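Local coordinates for EST1E (Clostridium proteoclasticum, PDB 2WTM), which hydrolyses ester bonds as a promiscuous feruloyl esterase, probably releasing ferulic acid from its esters by serine-hydrolase chemistry, at residues Y65-S70 and E75-F80; H34-H39 and D161-R166; N85-V90 and A119-I124. All blocks are in the same frame, centred on the assembly; numbering follows the deposited sequence.

Contact 1 of 3, residues Y65-S70 and E75-F80; sequences YGHGKS and EDHTLF
Tyr65 and His67 reach His77 through different first torsions. In Tyr65, CG lies anti to the backbone N (chi1 -176°), which swings the ring across Asp76 and His77 at a slant; in His67, CG lies anti to the carbonyl carbon, and the imidazole folds back toward the chain it came from. There its ND1 donates to Tyr65 O at 2.8 Å, a nearly straight bond (166°) in the plane of the ring. That bond fixes the ring's rotation and presents CE1 to the face of His77, 3.6 Å above the centre of that ring. The pair is a T-shaped stack, His67 supplying the edge, with planes at 87°.

Tyr65 packs by CD2, 3.7 Å from His77 CB, and by CE2 near the carbonyl of Asp76. A water joins the two side-chain ends, lying 2.8 Å from Tyr65 OH and donating to Asp76 OD2; Asp76 OD1 forms a salt bridge with Lys169. His77 has polar partners at both nitrogens, ND1 with Phe74 O and NE2 with Gln109, while His67 NE2 bonds to Thr37 N. Both imidazoles are thus pinned by bonds at each nitrogen.

This is a short loop folded back on itself between strand 58-62 and the N-cap of helix 79-93, where Thr78 caps: a strand-to-helix connection of the alpha/beta-hydrolase fold.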
ATOM      1  N   TYR A  65       8.757   7.532  -6.497  1.00  9.13           N
ATOM      2  CA  TYR A  65       8.234   8.730  -5.777  1.00  7.84           C
ATOM      3  C   TYR A  65       9.345   9.310  -4.930  1.00  8.79           C
ATOM      4  O   TYR A  65       9.997   8.620  -4.132  1.00  8.48           O
ATOM      5  CB  TYR A  65       7.056   8.310  -4.861  1.00  8.20           C
ATOM      6  CG  TYR A  65       6.392   9.466  -4.161  1.00  6.61           C
ATOM      7  CD1 TYR A  65       5.090   9.888  -4.546  1.00  8.54           C
ATOM      8  CD2 TYR A  65       6.981  10.109  -3.112  1.00 10.68           C
ATOM      9  CE1 TYR A  65       4.434  10.951  -3.900  1.00  8.38           C
ATOM     10  CE2 TYR A  65       6.330  11.184  -2.440  1.00  9.19           C
ATOM     11  CZ  TYR A  65       5.098  11.598  -2.878  1.00 11.74           C
ATOM     12  OH  TYR A  65       4.393  12.571  -2.241  1.00 10.79           O
ATOM     13  N   GLY A  66       9.570  10.606  -5.067  1.00  9.75           N
ATOM     14  CA  GLY A  66      10.478  11.303  -4.173  1.00 10.65           C
ATOM     15  C   GLY A  66      11.968  11.074  -4.402  1.00 10.14           C
ATOM     16  O   GLY A  66      12.779  11.470  -3.548  1.00 11.31           O
ATOM     17  N   HIS A  67      12.308  10.471  -5.563  1.00 10.61           N
ATOM     18  CA  HIS A  67      13.650  10.049  -5.886  1.00 10.87           C
ATOM     19  C   HIS A  67      13.994  10.508  -7.257  1.00 11.12           C
ATOM     20  O   HIS A  67      13.144  10.711  -8.137  1.00 10.05           O
ATOM     21  CB  HIS A  67      13.761   8.537  -5.786  1.00 10.26           C
ATOM     22  CG  HIS A  67      13.815   8.060  -4.368  1.00  9.73           C
ATOM     23  ND1 HIS A  67      12.716   8.120  -3.513  1.00 10.81           N
ATOM     24  CD2 HIS A  67      14.832   7.557  -3.642  1.00  9.82           C
ATOM     25  CE1 HIS A  67      13.081   7.672  -2.328  1.00 10.28           C
ATOM     26  NE2 HIS A  67      14.352   7.297  -2.381  1.00 11.96           N
ATOM     27  N   GLY A  68      15.301  10.749  -7.421  1.00 13.86           N
ATOM     28  CA  GLY A  68      15.789  11.044  -8.761  1.00 15.81           C
ATOM     29  C   GLY A  68      15.062  12.235  -9.333  1.00 15.71           C
ATOM     30  O   GLY A  68      14.900  13.243  -8.626  1.00 17.17           O
ATOM     31  N   LYS A  69      14.625  12.127 -10.572  1.00 14.75           N
ATOM     32  CA  LYS A  69      13.927  13.246 -11.225  1.00 16.39           C
ATOM     33  C   LYS A  69      12.439  13.103 -11.223  1.00 15.15           C
ATOM     34  O   LYS A  69      11.745  13.735 -12.022  1.00 15.69           O
ATOM     35  CB  LYS A  69      14.436  13.467 -12.669  1.00 18.32           C
ATOM     36  CG  LYS A  69      15.934  13.644 -12.805  1.00 20.05           C
ATOM     37  CD  LYS A  69      16.392  13.335 -14.213  1.00 22.47           C
ATOM     38  CE  LYS A  69      17.915  13.410 -14.422  1.00 25.97           C
ATOM     39  NZ  LYS A  69      18.282  13.132 -15.897  1.00 29.35           N
ATOM     40  N   SER A  70      11.912  12.242 -10.336  1.00 14.17           N
ATOM     41  CA  SER A  70      10.484  12.112 -10.239  1.00 12.74           C
ATOM     42  C   SER A  70       9.873  13.141  -9.296  1.00 12.50           C
ATOM     43  O   SER A  70      10.574  13.787  -8.567  1.00 11.43           O
ATOM     44  CB  SER A  70      10.094  10.697  -9.833  1.00 11.65           C
ATOM     45  OG  SER A  70      10.396   9.788 -10.865  1.00 12.10           O
ATOM     46  N   GLU A  75      10.656  12.764   1.765  1.00 11.02           N
ATOM     47  CA  GLU A  75      10.088  12.528   3.087  1.00 10.12           C
ATOM     48  C   GLU A  75       8.709  11.898   3.037  1.00  9.19           C
ATOM     49  O   GLU A  75       8.294  11.323   4.048  1.00 10.95           O
ATOM     50  CB  GLU A  75      10.031  13.834   3.905  1.00  9.11           C
ATOM     51  CG  GLU A  75       9.080  14.864   3.400  1.00 12.84           C
ATOM     52  CD  GLU A  75       9.394  16.273   3.923  1.00 17.76           C
ATOM     53  OE1 GLU A  75      10.421  16.861   3.523  1.00 19.92           O
ATOM     54  OE2 GLU A  75       8.594  16.776   4.723  1.00 23.87           O
ATOM     55  N   ASP A  76       8.007  12.087   1.944  1.00 10.33           N
ATOM     56  CA  ASP A  76       6.611  11.615   1.860  1.00  9.85           C
ATOM     57  C   ASP A  76       6.550  10.268   1.146  1.00  9.52           C
ATOM     58  O   ASP A  76       5.453   9.793   0.830  1.00  9.62           O
ATOM     59  CB  ASP A  76       5.817  12.627   1.060  1.00 11.10           C
ATOM     60  CG  ASP A  76       5.591  13.899   1.828  1.00 12.34           C
ATOM     61  OD1 ASP A  76       5.296  13.817   3.006  1.00 14.87           O
ATOM     62  OD2 ASP A  76       5.713  14.996   1.247  1.00 13.40           O
ATOM     63  N   HIS A  77       7.678   9.683   0.780  1.00  9.11           N
ATOM     64  CA  HIS A  77       7.621   8.347   0.084  1.00  8.14           C
ATOM     65  C   HIS A  77       7.359   7.262   1.070  1.00  8.36           C
ATOM     66  O   HIS A  77       7.707   7.360   2.232  1.00 10.42           O
ATOM     67  CB  HIS A  77       8.882   8.081  -0.711  1.00  9.46           C
ATOM     68  CG  HIS A  77       9.946   7.255  -0.059  1.00  9.72           C
ATOM     69  ND1 HIS A  77      10.968   7.802   0.689  1.00 10.18           N
ATOM     70  CD2 HIS A  77      10.212   5.926  -0.141  1.00  9.85           C
ATOM     71  CE1 HIS A  77      11.818   6.829   1.043  1.00 10.42           C
ATOM     72  NE2 HIS A  77      11.372   5.674   0.564  1.00  9.68           N
ATOM     73  N   THR A  78       6.684   6.172   0.606  1.00  7.78           N
ATOM     74  CA  THR A  78       6.447   4.996   1.404  1.00  6.35           C
ATOM     75  C   THR A  78       6.511   3.844   0.378  1.00  8.22           C
ATOM     76  O   THR A  78       6.420   3.992  -0.856  1.00  8.02           O
ATOM     77  CB  THR A  78       5.058   4.931   2.064  1.00  8.46           C
ATOM     78  OG1 THR A  78       4.054   4.663   1.076  1.00  7.48           O
ATOM     79  CG2 THR A  78       4.708   6.208   2.862  1.00  7.40           C
ATOM     80  N   LEU A  79       6.548   2.649   0.884  1.00  8.21           N
ATOM     81  CA  LEU A  79       6.520   1.444   0.028  1.00  8.63           C
ATOM     82  C   LEU A  79       5.184   1.292  -0.699  1.00  9.52           C
ATOM     83  O   LEU A  79       5.133   0.681  -1.774  1.00  8.25           O
ATOM     84  CB  LEU A  79       6.819   0.162   0.836  1.00  8.96           C
ATOM     85  CG  LEU A  79       8.305   0.060   1.193  1.00  9.49           C
ATOM     86  CD1 LEU A  79       8.520  -1.016   2.276  1.00 11.65           C
ATOM     87  CD2 LEU A  79       9.145  -0.190   0.031  1.00 11.68           C
ATOM     88  N   PHE A  80       4.072   1.753  -0.104  1.00  8.95           N
ATOM     89  CA  PHE A  80       2.762   1.692  -0.842  1.00  7.91           C
ATOM     90  C   PHE A  80       2.883   2.626  -2.078  1.00  7.95           C
ATOM     91  O   PHE A  80       2.436   2.275  -3.157  1.00  8.29           O
ATOM     92  CB  PHE A  80       1.620   2.146   0.001  1.00  9.80           C
ATOM     93  CG  PHE A  80       1.090   1.127   0.960  1.00  8.82           C
ATOM     94  CD1 PHE A  80       1.611  -0.118   1.121  1.00  8.40           C
ATOM     95  CD2 PHE A  80       0.033   1.520   1.791  1.00 11.27           C
ATOM     96  CE1 PHE A  80       1.076  -1.003   2.088  1.00  9.23           C
ATOM     97  CE2 PHE A  80      -0.493   0.657   2.718  1.00 12.66           C
ATOM     98  CZ  PHE A  80       0.043  -0.589   2.872  1.00 11.08           C
TER
HETATM   99  O   HOH W   1       5.608  14.957  -1.512  1.00 13.10           O

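Contact 2 of 3, residues H34-H39 and D161-R166; sequences HGFTGH and DAWDGR. With PO4 (phosphate ion), chain E.
Phe36 and Trp163 meet at about a right angle, the phenyl edge set against the indole face. Phe36 CE2 stands 3.5 Å above the centre of the indole, almost equally near CD2 and CE2 of Trp163, and CZ follows over the six-membered ring. The planes are 85° apart, a T-shaped stack. On the opposite face of the indole sits Ala162 CB, so the ring is sandwiched between its own neighbour and Phe36. Phe36 reaches this far because its CG is anti to the backbone N (chi1 174°).

Beside the stack, Thr37 lies against Arg166. Its CB is 3.6 Å above the centre of the guanidinium, and CG2 touches Arg166 CD. The arginine chain, extended from CG to NE, carries its flat end across the threonine, and NH1 returns to Trp163 O at 3.0 Å in a bent bond, with the donor well above the carbonyl plane. Thr37 OG1 turns the other way and donates to Phe36 O at 2.7 Å, on a lone pair in the carbonyl plane.

The Phe36 backbone faces a bound phosphate, probably from the crystallisation liquor: its N donates to O4 of the ion at 2.8 Å. The same phosphate is held by Ser108 OG, His228 NE2 and Gln109 N. Ser108, His228 and Asp200 are probably the catalytic triad, and the positions of the Phe36 and Gln109 amides are consistent with the oxyanion hole of alpha/beta-hydrolases; the hairpin of strands 159-162 and 166-169 packs on the side chain of Phe36, beside this site.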
ATOM      1  N   HIS A  34      15.680   1.370  -8.450  1.00 10.93           N
ATOM      2  CA  HIS A  34      16.746   1.712  -7.544  1.00 10.07           C
ATOM      3  C   HIS A  34      16.334   1.652  -6.057  1.00 10.33           C
ATOM      4  O   HIS A  34      15.150   1.375  -5.746  1.00 10.35           O
ATOM      5  CB  HIS A  34      17.131   3.155  -7.856  1.00 10.55           C
ATOM      6  CG  HIS A  34      16.011   4.095  -7.672  1.00  9.59           C
ATOM      7  ND1 HIS A  34      15.671   4.567  -6.415  1.00  7.84           N
ATOM      8  CD2 HIS A  34      15.127   4.637  -8.534  1.00  8.60           C
ATOM      9  CE1 HIS A  34      14.594   5.324  -6.528  1.00  8.17           C
ATOM     10  NE2 HIS A  34      14.241   5.388  -7.796  1.00  9.28           N
ATOM     11  N   GLY A  35      17.290   1.973  -5.169  1.00 10.93           N
ATOM     12  CA  GLY A  35      17.023   1.943  -3.736  1.00 11.63           C
ATOM     13  C   GLY A  35      16.700   3.281  -3.087  1.00 10.95           C
ATOM     14  O   GLY A  35      16.476   4.310  -3.746  1.00 11.75           O
ATOM     15  N   PHE A  36      16.592   3.225  -1.768  1.00  9.96           N
ATOM     16  CA  PHE A  36      16.216   4.337  -0.859  1.00 10.57           C
ATOM     17  C   PHE A  36      17.310   5.364  -0.914  1.00 11.30           C
ATOM     18  O   PHE A  36      18.448   5.036  -0.620  1.00 13.76           O
ATOM     19  CB  PHE A  36      16.110   3.709   0.526  1.00 10.66           C
ATOM     20  CG  PHE A  36      15.871   4.632   1.701  1.00 12.54           C
ATOM     21  CD1 PHE A  36      14.597   4.819   2.226  1.00 12.59           C
ATOM     22  CD2 PHE A  36      16.920   5.127   2.463  1.00 11.17           C
ATOM     23  CE1 PHE A  36      14.346   5.581   3.375  1.00 12.24           C
ATOM     24  CE2 PHE A  36      16.657   5.876   3.604  1.00 11.12           C
ATOM     25  CZ  PHE A  36      15.382   6.054   4.096  1.00 11.09           C
ATOM     26  N   THR A  37      16.930   6.581  -1.284  1.00 13.61           N
ATOM     27  CA  THR A  37      17.876   7.726  -1.612  1.00 13.94           C
ATOM     28  C   THR A  37      18.546   7.607  -2.966  1.00 15.89           C
ATOM     29  O   THR A  37      19.298   8.540  -3.381  1.00 15.33           O
ATOM     30  CB  THR A  37      18.977   8.050  -0.538  1.00 15.04           C
ATOM     31  OG1 THR A  37      20.092   7.144  -0.638  1.00 13.65           O
ATOM     32  CG2 THR A  37      18.430   8.053   0.895  1.00 14.34           C
ATOM     33  N   GLY A  38      18.335   6.493  -3.656  1.00 13.20           N
ATOM     34  CA  GLY A  38      18.978   6.209  -4.928  1.00 13.51           C
ATOM     35  C   GLY A  38      18.226   6.784  -6.087  1.00 12.16           C
ATOM     36  O   GLY A  38      17.309   7.597  -5.982  1.00 12.40           O
ATOM     37  N   HIS A  39      18.707   6.467  -7.274  1.00 13.41           N
ATOM     38  CA  HIS A  39      18.140   6.944  -8.505  1.00 13.18           C
ATOM     39  C   HIS A  39      18.695   6.106  -9.664  1.00 13.70           C
ATOM     40  O   HIS A  39      19.595   5.266  -9.503  1.00 12.26           O
ATOM     41  CB  HIS A  39      18.458   8.421  -8.719  1.00 14.84           C
ATOM     42  CG  HIS A  39      19.920   8.716  -8.691  1.00 17.31           C
ATOM     43  ND1 HIS A  39      20.695   8.677  -9.829  1.00 19.31           N
ATOM     44  CD2 HIS A  39      20.753   9.035  -7.672  1.00 17.85           C
ATOM     45  CE1 HIS A  39      21.956   8.936  -9.503  1.00 19.45           C
ATOM     46  NE2 HIS A  39      22.013   9.202  -8.212  1.00 21.63           N
ATOM     47  N   ASP A 161      15.331  11.807  10.863  1.00 15.37           N
ATOM     48  CA  ASP A 161      16.228  12.728  10.150  1.00 14.95           C
ATOM     49  C   ASP A 161      17.579  12.016  10.065  1.00 14.28           C
ATOM     50  O   ASP A 161      18.195  11.699  11.094  1.00 14.19           O
ATOM     51  CB  ASP A 161      16.405  14.046  10.929  1.00 15.33           C
ATOM     52  CG  ASP A 161      15.308  15.028  10.703  1.00 18.52           C
ATOM     53  OD1 ASP A 161      14.145  14.629  10.396  1.00 22.56           O
ATOM     54  OD2 ASP A 161      15.587  16.246  10.635  1.00 25.96           O
ATOM     55  N   ALA A 162      17.994  11.635   8.857  1.00 13.57           N
ATOM     56  CA  ALA A 162      19.229  10.872   8.680  1.00 14.65           C
ATOM     57  C   ALA A 162      19.581  10.887   7.173  1.00 13.76           C
ATOM     58  O   ALA A 162      19.033  11.719   6.443  1.00 13.98           O
ATOM     59  CB  ALA A 162      19.072   9.495   9.220  1.00 15.62           C
ATOM     60  N   TRP A 163      20.539  10.077   6.778  1.00 15.85           N
ATOM     61  CA  TRP A 163      20.848   9.873   5.325  1.00 17.37           C
ATOM     62  C   TRP A 163      21.261  11.180   4.673  1.00 18.79           C
ATOM     63  O   TRP A 163      20.630  11.714   3.746  1.00 19.25           O
ATOM     64  CB  TRP A 163      19.600   9.232   4.639  1.00 17.14           C
ATOM     65  CG  TRP A 163      19.106   8.096   5.455  1.00 15.92           C
ATOM     66  CD1 TRP A 163      19.732   6.973   5.672  1.00 17.11           C
ATOM     67  CD2 TRP A 163      17.861   8.019   6.195  1.00 15.69           C
ATOM     68  NE1 TRP A 163      19.045   6.179   6.514  1.00 17.81           N
ATOM     69  CE2 TRP A 163      17.884   6.828   6.865  1.00 17.07           C
ATOM     70  CE3 TRP A 163      16.795   8.909   6.411  1.00 17.22           C
ATOM     71  CZ2 TRP A 163      16.851   6.404   7.709  1.00 17.77           C
ATOM     72  CZ3 TRP A 163      15.748   8.490   7.290  1.00 16.23           C
ATOM     73  CH2 TRP A 163      15.776   7.274   7.889  1.00 16.78           C
ATOM     74  N   ASP A 164      22.383  11.776   5.133  1.00 20.46           N
ATOM     75  CA  ASP A 164      22.842  12.991   4.435  1.00 20.95           C
ATOM     76  C   ASP A 164      21.876  14.133   4.254  1.00 20.64           C
ATOM     77  O   ASP A 164      21.750  14.796   3.183  1.00 21.84           O
ATOM     78  CB  ASP A 164      23.395  12.633   3.070  1.00 24.67           C
ATOM     79  CG  ASP A 164      24.830  12.397   3.099  1.00 30.74           C
ATOM     80  OD1 ASP A 164      25.310  11.657   4.014  1.00 38.50           O
ATOM     81  OD2 ASP A 164      25.474  12.945   2.156  1.00 41.45           O
ATOM     82  N   GLY A 165      21.225  14.465   5.339  1.00 17.40           N
ATOM     83  CA  GLY A 165      20.402  15.599   5.391  1.00 16.56           C
ATOM     84  C   GLY A 165      18.983  15.470   4.875  1.00 15.75           C
ATOM     85  O   GLY A 165      18.339  16.479   4.586  1.00 18.44           O
ATOM     86  N   ARG A 166      18.500  14.225   4.909  1.00 14.20           N
ATOM     87  CA  ARG A 166      17.141  13.943   4.462  1.00 14.43           C
ATOM     88  C   ARG A 166      16.243  13.804   5.695  1.00 13.89           C
ATOM     89  O   ARG A 166      16.700  13.590   6.843  1.00 15.01           O
ATOM     90  CB  ARG A 166      17.125  12.637   3.705  1.00 14.03           C
ATOM     91  CG  ARG A 166      17.748  12.812   2.326  1.00 16.29           C
ATOM     92  CD  ARG A 166      17.855  11.509   1.664  1.00 16.06           C
ATOM     93  NE  ARG A 166      18.303  11.693   0.282  1.00 18.05           N
ATOM     94  CZ  ARG A 166      19.573  11.570  -0.082  1.00 18.03           C
ATOM     95  NH1 ARG A 166      20.515  11.188   0.785  1.00 17.36           N
ATOM     96  NH2 ARG A 166      19.905  11.767  -1.370  1.00 22.68           N
TER
HETATM   97  P   PO4 E1249      19.244   1.529  -0.292  1.00 27.61           P
HETATM   98  O1  PO4 E1249      19.979   1.850  -1.590  1.00 29.77           O
HETATM   99  O2  PO4 E1249      19.387   2.832   0.457  1.00 27.00           O
HETATM  100  O3  PO4 E1249      20.039   0.520   0.526  1.00 29.06           O
HETATM  101  O4  PO4 E1249      17.790   1.004  -0.465  1.00 15.24           O

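Contact 3 of 3, residues N85-V90 and A119-I124; sequences NILAVV and AMERDI
This is a buried packing contact between the middle of helix 79-93 and the C-terminal end of helix 109-120 with the turn that follows it. Leu87 and Val90, one helical turn apart, meet Glu121, the first residue to leave helical geometry. The closest approach is a carboxylate oxygen against methyl groups: Glu121 OE2 lies 3.1 Å from Leu87 CD2, a tight fit, and 3.5 Å from Val90 CG1. The bend of Glu121 at chi2 (-82°) turns the carboxylate so that OE2 meets both side chains; the glutamate comes at Val90 from the opposite direction while crossing Leu87 at a slant. Val90 has CG1 anti to its backbone N (chi1 172°), and that same methyl also packs 4.2 Å from Ile124 CG2.

An acidic group set among aliphatic carbons would be costly if left alone; the other carboxylate oxygen, OE1, has a long, weak ion pair with Arg174 of the second subunit. The turn is tied to the helix end by Arg122 NH1, which donates to Ala119 O at 2.7 Å, in the guanidinium plane. Arg122 and Asp123 form salt bridges with Glu154 and Arg174 of the second subunit, respectively.

On the inner side, Val90 rests on Ile31 and Met104 of the central sheet, and Ile124 on Ile102. The contact joins two neighbouring helices on one face of the alpha/beta-hydrolase sheet, at the interface with the second subunit.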
ATOM      1  N   ASN A  85       3.594   3.123  -7.919  1.00 10.11           N
ATOM      2  CA  ASN A  85       4.461   3.605  -8.999  1.00  8.39           C
ATOM      3  C   ASN A  85       4.852   2.460  -9.928  1.00  9.83           C
ATOM      4  O   ASN A  85       4.785   2.537 -11.166  1.00  9.38           O
ATOM      5  CB  ASN A  85       5.722   4.312  -8.469  1.00  9.05           C
ATOM      6  CG  ASN A  85       5.475   5.533  -7.618  1.00  8.87           C
ATOM      7  OD1 ASN A  85       6.383   5.973  -6.958  1.00  9.86           O
ATOM      8  ND2 ASN A  85       4.320   6.162  -7.751  1.00  8.53           N
ATOM      9  N   ILE A  86       5.294   1.373  -9.355  1.00  8.79           N
ATOM     10  CA  ILE A  86       5.723   0.229 -10.168  1.00  9.23           C
ATOM     11  C   ILE A  86       4.586  -0.391 -10.949  1.00  9.69           C
ATOM     12  O   ILE A  86       4.770  -0.737 -12.111  1.00  9.87           O
ATOM     13  CB  ILE A  86       6.446  -0.814  -9.312  1.00  8.19           C
ATOM     14  CG1 ILE A  86       7.706  -0.258  -8.692  1.00  6.66           C
ATOM     15  CG2 ILE A  86       6.737  -2.124 -10.094  1.00  9.74           C
ATOM     16  CD1 ILE A  86       8.353  -1.058  -7.537  1.00  8.18           C
ATOM     17  N   LEU A  87       3.388  -0.515 -10.384  1.00  8.84           N
ATOM     18  CA  LEU A  87       2.206  -0.966 -11.147  1.00  9.37           C
ATOM     19  C   LEU A  87       1.991  -0.036 -12.342  1.00 10.90           C
ATOM     20  O   LEU A  87       1.638  -0.488 -13.412  1.00 10.98           O
ATOM     21  CB  LEU A  87       0.966  -1.013 -10.227  1.00  9.38           C
ATOM     22  CG  LEU A  87       0.989  -2.085  -9.195  1.00 13.54           C
ATOM     23  CD1 LEU A  87      -0.313  -2.024  -8.371  1.00 14.66           C
ATOM     24  CD2 LEU A  87       1.354  -3.444  -9.581  1.00 20.79           C
ATOM     25  N   ALA A  88       2.209   1.270 -12.152  1.00 11.11           N
ATOM     26  CA  ALA A  88       2.059   2.234 -13.258  1.00 10.34           C
ATOM     27  C   ALA A  88       3.088   1.986 -14.338  1.00 12.44           C
ATOM     28  O   ALA A  88       2.806   2.122 -15.549  1.00 10.97           O
ATOM     29  CB  ALA A  88       2.140   3.598 -12.754  1.00 11.47           C
ATOM     30  N   VAL A  89       4.291   1.646 -13.924  1.00 10.42           N
ATOM     31  CA  VAL A  89       5.355   1.453 -14.904  1.00 10.58           C
ATOM     32  C   VAL A  89       5.045   0.127 -15.632  1.00 11.92           C
ATOM     33  O   VAL A  89       5.274   0.022 -16.871  1.00 13.34           O
ATOM     34  CB  VAL A  89       6.734   1.417 -14.202  1.00 10.69           C
ATOM     35  CG1 VAL A  89       7.828   0.903 -15.131  1.00 11.81           C
ATOM     36  CG2 VAL A  89       7.100   2.753 -13.606  1.00 11.64           C
ATOM     37  N   VAL A  90       4.659  -0.939 -14.929  1.00 11.99           N
ATOM     38  CA  VAL A  90       4.243  -2.186 -15.604  1.00 11.30           C
ATOM     39  C   VAL A  90       3.068  -1.943 -16.587  1.00 11.31           C
ATOM     40  O   VAL A  90       3.091  -2.383 -17.724  1.00 11.77           O
ATOM     41  CB  VAL A  90       3.837  -3.216 -14.593  1.00 11.31           C
ATOM     42  CG1 VAL A  90       3.180  -4.500 -15.296  1.00 13.07           C
ATOM     43  CG2 VAL A  90       4.963  -3.668 -13.719  1.00 12.13           C
ATOM     44  N   ALA A 119       5.378 -10.490  -7.308  1.00 10.01           N
ATOM     45  CA  ALA A 119       4.327 -11.367  -6.829  1.00 10.36           C
ATOM     46  C   ALA A 119       2.951 -10.850  -7.231  1.00 11.50           C
ATOM     47  O   ALA A 119       2.083 -11.625  -7.617  1.00 12.78           O
ATOM     48  CB  ALA A 119       4.508 -11.583  -5.353  1.00 10.45           C
ATOM     49  N   MET A 120       2.711  -9.553  -7.100  1.00 11.07           N
ATOM     50  CA  MET A 120       1.439  -8.982  -7.440  1.00 11.52           C
ATOM     51  C   MET A 120       1.186  -9.061  -8.914  1.00 10.92           C
ATOM     52  O   MET A 120       0.044  -9.032  -9.372  1.00 11.43           O
ATOM     53  CB  MET A 120       1.416  -7.519  -6.981  1.00 10.94           C
ATOM     54  CG  MET A 120       1.589  -7.362  -5.474  1.00 11.69           C
ATOM     55  SD  MET A 120       1.902  -5.601  -4.996  1.00 16.82           S
ATOM     56  CE  MET A 120       0.342  -5.220  -5.218  1.00 15.55           C
ATOM     57  N   GLU A 121       2.277  -9.151  -9.693  1.00 11.48           N
ATOM     58  CA  GLU A 121       2.276  -9.208 -11.163  1.00 11.64           C
ATOM     59  C   GLU A 121       2.782 -10.586 -11.672  1.00 13.08           C
ATOM     60  O   GLU A 121       3.445 -10.676 -12.700  1.00 12.08           O
ATOM     61  CB  GLU A 121       3.171  -8.100 -11.766  1.00 12.17           C
ATOM     62  CG  GLU A 121       2.734  -6.742 -11.413  1.00 11.13           C
ATOM     63  CD  GLU A 121       1.609  -6.184 -12.276  1.00 13.99           C
ATOM     64  OE1 GLU A 121       0.881  -6.963 -12.940  1.00 14.31           O
ATOM     65  OE2 GLU A 121       1.430  -4.933 -12.249  1.00 14.83           O
ATOM     66  N   ARG A 122       2.456 -11.645 -10.956  1.00 13.97           N
ATOM     67  CA  ARG A 122       3.180 -12.935 -11.128  1.00 16.35           C
ATOM     68  C   ARG A 122       2.829 -13.595 -12.448  1.00 16.56           C
ATOM     69  O   ARG A 122       3.651 -14.358 -12.947  1.00 18.11           O
ATOM     70  CB  ARG A 122       2.943 -13.854  -9.926  1.00 16.56           C
ATOM     71  CG  ARG A 122       1.441 -14.177  -9.655  1.00 18.14           C
ATOM     72  CD  ARG A 122       1.277 -14.770  -8.275  1.00 19.32           C
ATOM     73  NE  ARG A 122      -0.128 -14.875  -7.829  1.00 21.99           N
ATOM     74  CZ  ARG A 122      -0.884 -13.888  -7.346  1.00 28.77           C
ATOM     75  NH1 ARG A 122      -0.425 -12.650  -7.255  1.00 29.82           N
ATOM     76  NH2 ARG A 122      -2.137 -14.133  -6.955  1.00 27.70           N
ATOM     77  N   ASP A 123       1.666 -13.237 -13.019  1.00 15.43           N
ATOM     78  CA  ASP A 123       1.244 -13.687 -14.341  1.00 17.22           C
ATOM     79  C   ASP A 123       2.100 -13.076 -15.452  1.00 17.83           C
ATOM     80  O   ASP A 123       2.228 -13.712 -16.501  1.00 18.96           O
ATOM     81  CB  ASP A 123      -0.254 -13.477 -14.603  1.00 17.87           C
ATOM     82  CG  ASP A 123      -0.776 -12.097 -14.237  1.00 20.75           C
ATOM     83  OD1 ASP A 123      -0.141 -11.405 -13.431  1.00 20.12           O
ATOM     84  OD2 ASP A 123      -1.896 -11.761 -14.688  1.00 23.60           O
ATOM     85  N   ILE A 124       2.667 -11.886 -15.202  1.00 16.45           N
ATOM     86  CA  ILE A 124       3.206 -10.957 -16.222  1.00 16.71           C
ATOM     87  C   ILE A 124       4.721 -11.003 -16.170  1.00 15.41           C
ATOM     88  O   ILE A 124       5.393 -10.828 -17.164  1.00 17.05           O
ATOM     89  CB  ILE A 124       2.777  -9.416 -15.877  1.00 18.17           C
ATOM     90  CG1 ILE A 124       1.288  -9.267 -15.660  1.00 23.86           C
ATOM     91  CG2 ILE A 124       3.240  -8.412 -16.917  1.00 21.53           C
ATOM     92  CD1 ILE A 124       0.469  -9.848 -16.841  1.00 24.65           C
TER

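How the contacts relate
Contacts 1 and 3 are buried, whereas contact 2 lies nearer the surface. Contacts 1 and 3 share helix 79-93, at its start and further along, and are tied by Tyr65 N to Asn85 OD1, 2.9 Å apart. Contact 1 also abuts contact 2: the two meet through His67 and Thr37, and His77 packs against Phe36, which puts the histidine pair behind the phosphate-binding loop. Contacts 2 and 3 do not touch and lie on opposite sides of the chain's centre. Aromatic edges and faces dominate contacts 1 and 2, near the probable active site; contact 3 sets aliphatic side chains against a carboxylate. The second subunit reaches contacts 1 and 3.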